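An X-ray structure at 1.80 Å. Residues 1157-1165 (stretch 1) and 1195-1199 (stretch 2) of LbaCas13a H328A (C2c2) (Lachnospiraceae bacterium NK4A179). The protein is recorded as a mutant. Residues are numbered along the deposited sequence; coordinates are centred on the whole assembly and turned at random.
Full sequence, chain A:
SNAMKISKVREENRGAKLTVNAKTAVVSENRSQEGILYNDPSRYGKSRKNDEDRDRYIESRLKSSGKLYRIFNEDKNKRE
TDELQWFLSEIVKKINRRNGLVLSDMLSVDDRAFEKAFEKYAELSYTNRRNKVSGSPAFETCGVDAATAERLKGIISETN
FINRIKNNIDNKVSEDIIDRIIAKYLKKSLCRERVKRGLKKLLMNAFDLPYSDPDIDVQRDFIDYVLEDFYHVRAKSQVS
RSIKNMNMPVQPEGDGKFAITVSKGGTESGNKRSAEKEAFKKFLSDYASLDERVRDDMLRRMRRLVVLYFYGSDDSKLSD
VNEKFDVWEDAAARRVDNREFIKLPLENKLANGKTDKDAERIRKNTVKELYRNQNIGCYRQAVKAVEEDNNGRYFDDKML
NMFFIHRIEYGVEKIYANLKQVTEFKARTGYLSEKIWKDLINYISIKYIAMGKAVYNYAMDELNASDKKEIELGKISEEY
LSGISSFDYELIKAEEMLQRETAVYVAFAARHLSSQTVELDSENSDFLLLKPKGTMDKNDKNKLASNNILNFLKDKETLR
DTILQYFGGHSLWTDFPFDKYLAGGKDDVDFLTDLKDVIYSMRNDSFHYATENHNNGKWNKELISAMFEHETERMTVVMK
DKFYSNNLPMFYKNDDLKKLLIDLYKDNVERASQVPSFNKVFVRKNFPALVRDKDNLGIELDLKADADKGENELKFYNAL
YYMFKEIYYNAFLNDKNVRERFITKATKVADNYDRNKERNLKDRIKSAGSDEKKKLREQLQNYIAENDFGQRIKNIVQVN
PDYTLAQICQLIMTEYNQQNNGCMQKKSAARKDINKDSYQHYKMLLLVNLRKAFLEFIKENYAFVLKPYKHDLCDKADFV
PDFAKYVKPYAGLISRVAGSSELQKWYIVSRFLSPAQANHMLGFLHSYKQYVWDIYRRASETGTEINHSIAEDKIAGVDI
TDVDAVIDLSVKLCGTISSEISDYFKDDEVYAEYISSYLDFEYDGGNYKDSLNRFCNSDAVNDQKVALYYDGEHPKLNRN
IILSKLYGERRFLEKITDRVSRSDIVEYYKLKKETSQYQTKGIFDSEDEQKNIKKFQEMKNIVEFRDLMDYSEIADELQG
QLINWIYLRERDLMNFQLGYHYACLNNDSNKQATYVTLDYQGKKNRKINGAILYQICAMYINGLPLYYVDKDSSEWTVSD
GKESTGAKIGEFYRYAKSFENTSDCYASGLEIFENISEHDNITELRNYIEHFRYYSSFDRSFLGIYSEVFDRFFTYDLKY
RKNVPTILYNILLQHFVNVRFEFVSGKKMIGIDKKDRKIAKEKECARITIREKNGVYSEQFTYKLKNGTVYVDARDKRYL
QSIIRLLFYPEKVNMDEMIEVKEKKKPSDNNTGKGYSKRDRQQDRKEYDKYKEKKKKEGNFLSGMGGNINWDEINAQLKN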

# COMPACT_ATOMS: atom_id res chain seq x y z
N THR A 1157 -6.08 17.88 -34.11
CA THR A 1157 -7.41 18.47 -34.15
C THR A 1157 -8.39 17.50 -34.77
O THR A 1157 -8.16 17.01 -35.88
N LEU A 1158 -9.49 17.22 -34.08
CA LEU A 1158 -10.60 16.47 -34.66
C LEU A 1158 -11.74 17.43 -34.95
O LEU A 1158 -12.14 18.20 -34.08
N ASP A 1159 -12.24 17.39 -36.18
CA ASP A 1159 -13.38 18.22 -36.56
C ASP A 1159 -14.51 17.29 -36.95
O ASP A 1159 -14.74 17.03 -38.13
N TYR A 1160 -15.21 16.77 -35.94
CA TYR A 1160 -16.27 15.80 -36.18
C TYR A 1160 -17.54 16.53 -36.59
O TYR A 1160 -18.05 17.36 -35.83
N GLN A 1161 -18.03 16.24 -37.79
CA GLN A 1161 -19.16 16.96 -38.36
C GLN A 1161 -20.43 16.12 -38.41
O GLN A 1161 -21.39 16.53 -39.07
N GLY A 1162 -20.46 14.97 -37.73
CA GLY A 1162 -21.70 14.22 -37.59
C GLY A 1162 -22.78 14.99 -36.86
O GLY A 1162 -22.60 16.18 -36.58
N LYS A 1163 -23.90 14.34 -36.53
CA LYS A 1163 -24.98 15.06 -35.86
C LYS A 1163 -24.56 15.55 -34.48
O LYS A 1163 -24.91 16.67 -34.08
N LYS A 1164 -23.81 14.73 -33.75
CA LYS A 1164 -23.22 15.16 -32.48
C LYS A 1164 -21.86 15.80 -32.77
O LYS A 1164 -20.80 15.31 -32.37
N ASN A 1165 -21.91 16.93 -33.47
CA ASN A 1165 -20.69 17.53 -33.99
C ASN A 1165 -19.83 18.10 -32.86
O ASN A 1165 -20.34 18.60 -31.85
N GLU A 1195 -17.04 5.00 -41.92
CA GLU A 1195 -17.31 6.42 -41.76
C GLU A 1195 -17.04 6.87 -40.32
O GLU A 1195 -17.14 6.08 -39.39
N TRP A 1196 -16.73 8.16 -40.15
CA TRP A 1196 -16.51 8.70 -38.82
C TRP A 1196 -17.78 8.62 -37.99
O TRP A 1196 -18.89 8.89 -38.48
N THR A 1197 -17.61 8.27 -36.72
CA THR A 1197 -18.70 8.27 -35.78
C THR A 1197 -18.13 8.66 -34.43
O THR A 1197 -16.92 8.81 -34.27
N VAL A 1198 -19.02 8.86 -33.47
CA VAL A 1198 -18.64 9.08 -32.08
C VAL A 1198 -19.43 8.10 -31.23
O VAL A 1198 -20.63 7.90 -31.45
N SER A 1199 -18.74 7.44 -30.29
CA SER A 1199 -19.40 6.47 -29.43
C SER A 1199 -20.16 7.19 -28.32
O SER A 1199 -20.08 8.41 -28.15

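Strands 1157-1160 and 1196-1198 cross almost at right angles, their axes 9.0 Å apart at closest approach. No hydrogen bond links the two stretches, so the 266 Å² they bury depends on van der Waals packing, most of it around the ring of Y1160.

Stretch 2 opens with E1195, whose side chain (chi1 m) stays clear of stretch 1. W1196 points its CA-to-CB bond toward stretch 1, and its m rotamer (chi2 96°) carries the indole to L1158, where CZ3 of W1196 lies 3.9 Å from CD2 of L1158. L1158 leaves its own backbone sideways, but chi1 m and chi2 t bring its buried end nearer. Closer to the main chain, CB of W1196 lies 4.0 Å from CE1 of Y1160, and O of W1196 sits at the edge of the tyrosine ring, 3.9 Å from the same CE1.

T1197 alternates with its neighbours: its side chain (chi1 t) points away, leaving the backbone to meet Y1160, with CA of T1197 3.5 Å from the tyrosine OH. OG1 of T1197 is 4.2 Å from that OH, too far for a hydrogen bond.

V1198 (chi1 p) turns back toward stretch 1 and covers one face of the Y1160 ring, its CG1 3.6 Å from CE2 of Y1160. The tyrosine starts sideways, yet its t rotamer (chi2 67°) sends the ring across stretch 2, its OH reaching the T1197 backbone between W1196 and V1198. G1162 lies beside the ring's tip; a CB there would clash with OH of Y1160 at 2.2 Å. CG1 of V1198 also meets CB of K1164, 4.1 Å away, at the exposed margin.

S1199 (chi1 p) points away and ends the contact. Also outside it, NE2 of Q1161 donates a 2.8 Å hydrogen bond to OD2 of D1159, tying together two exposed side chains of stretch 1.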

# COMPACT_ATOMS: atom_id res chain seq x y z
CB THR A 1157 -7.39 19.78 -34.96
OG1 THR A 1157 -6.56 20.74 -34.29
CG2 THR A 1157 -8.79 20.34 -35.12
CB LEU A 1158 -11.08 15.36 -33.72
CG LEU A 1158 -10.34 14.02 -33.76
CD1 LEU A 1158 -10.63 13.26 -32.47
CD2 LEU A 1158 -10.71 13.20 -34.99
CB ASP A 1159 -13.01 19.17 -37.68
CG ASP A 1159 -14.14 20.09 -38.06
OD1 ASP A 1159 -15.07 20.28 -37.25
OD2 ASP A 1159 -14.09 20.63 -39.19
CB TYR A 1160 -16.53 14.96 -34.94
CG TYR A 1160 -17.63 13.95 -35.13
CD1 TYR A 1160 -17.47 12.88 -36.00
CD2 TYR A 1160 -18.84 14.08 -34.47
CE1 TYR A 1160 -18.48 11.96 -36.19
CE2 TYR A 1160 -19.87 13.16 -34.65
CZ TYR A 1160 -19.67 12.10 -35.51
OH TYR A 1160 -20.68 11.18 -35.71
CB GLN A 1161 -18.82 17.47 -39.76
CG GLN A 1161 -17.81 18.61 -39.76
CD GLN A 1161 -16.92 18.60 -41.00
OE1 GLN A 1161 -17.26 17.97 -42.01
NE2 GLN A 1161 -15.79 19.29 -40.92
CB LYS A 1163 -26.23 14.18 -35.76
CG LYS A 1163 -27.49 14.98 -35.42
CD LYS A 1163 -28.73 14.11 -35.29
CE LYS A 1163 -29.97 14.96 -34.99
NZ LYS A 1163 -29.74 16.42 -35.19
CB LYS A 1164 -23.10 13.99 -31.53
CG LYS A 1164 -24.42 13.32 -31.19
CD LYS A 1164 -24.20 12.08 -30.35
CE LYS A 1164 -25.26 11.94 -29.26
NZ LYS A 1164 -24.96 12.80 -28.07
CB ASN A 1165 -21.01 18.64 -34.99
CG ASN A 1165 -21.84 19.75 -34.38
OD1 ASN A 1165 -22.94 19.50 -33.88
ND2 ASN A 1165 -21.31 20.97 -34.40
CB GLU A 1195 -18.77 6.74 -42.10
CG GLU A 1195 -19.06 6.52 -43.59
CD GLU A 1195 -20.53 6.61 -43.91
OE1 GLU A 1195 -21.36 6.58 -42.97
OE2 GLU A 1195 -20.86 6.70 -45.12
CB TRP A 1196 -16.05 10.15 -38.87
CG TRP A 1196 -14.64 10.28 -39.27
CD1 TRP A 1196 -14.16 10.51 -40.52
CD2 TRP A 1196 -13.51 10.18 -38.40
NE1 TRP A 1196 -12.77 10.57 -40.49
CE2 TRP A 1196 -12.35 10.36 -39.20
CE3 TRP A 1196 -13.35 9.94 -37.04
CZ2 TRP A 1196 -11.06 10.32 -38.68
CZ3 TRP A 1196 -12.06 9.91 -36.51
CH2 TRP A 1196 -10.93 10.09 -37.33
CB THR A 1197 -19.39 6.91 -35.72
OG1 THR A 1197 -20.60 7.01 -34.95
CG2 THR A 1197 -18.47 5.85 -35.12
CB VAL A 1198 -18.87 10.54 -31.65
CG1 VAL A 1198 -20.32 10.97 -31.86
CG2 VAL A 1198 -18.45 10.75 -30.18
CB SER A 1199 -18.37 5.53 -28.81
OG SER A 1199 -17.52 6.27 -27.95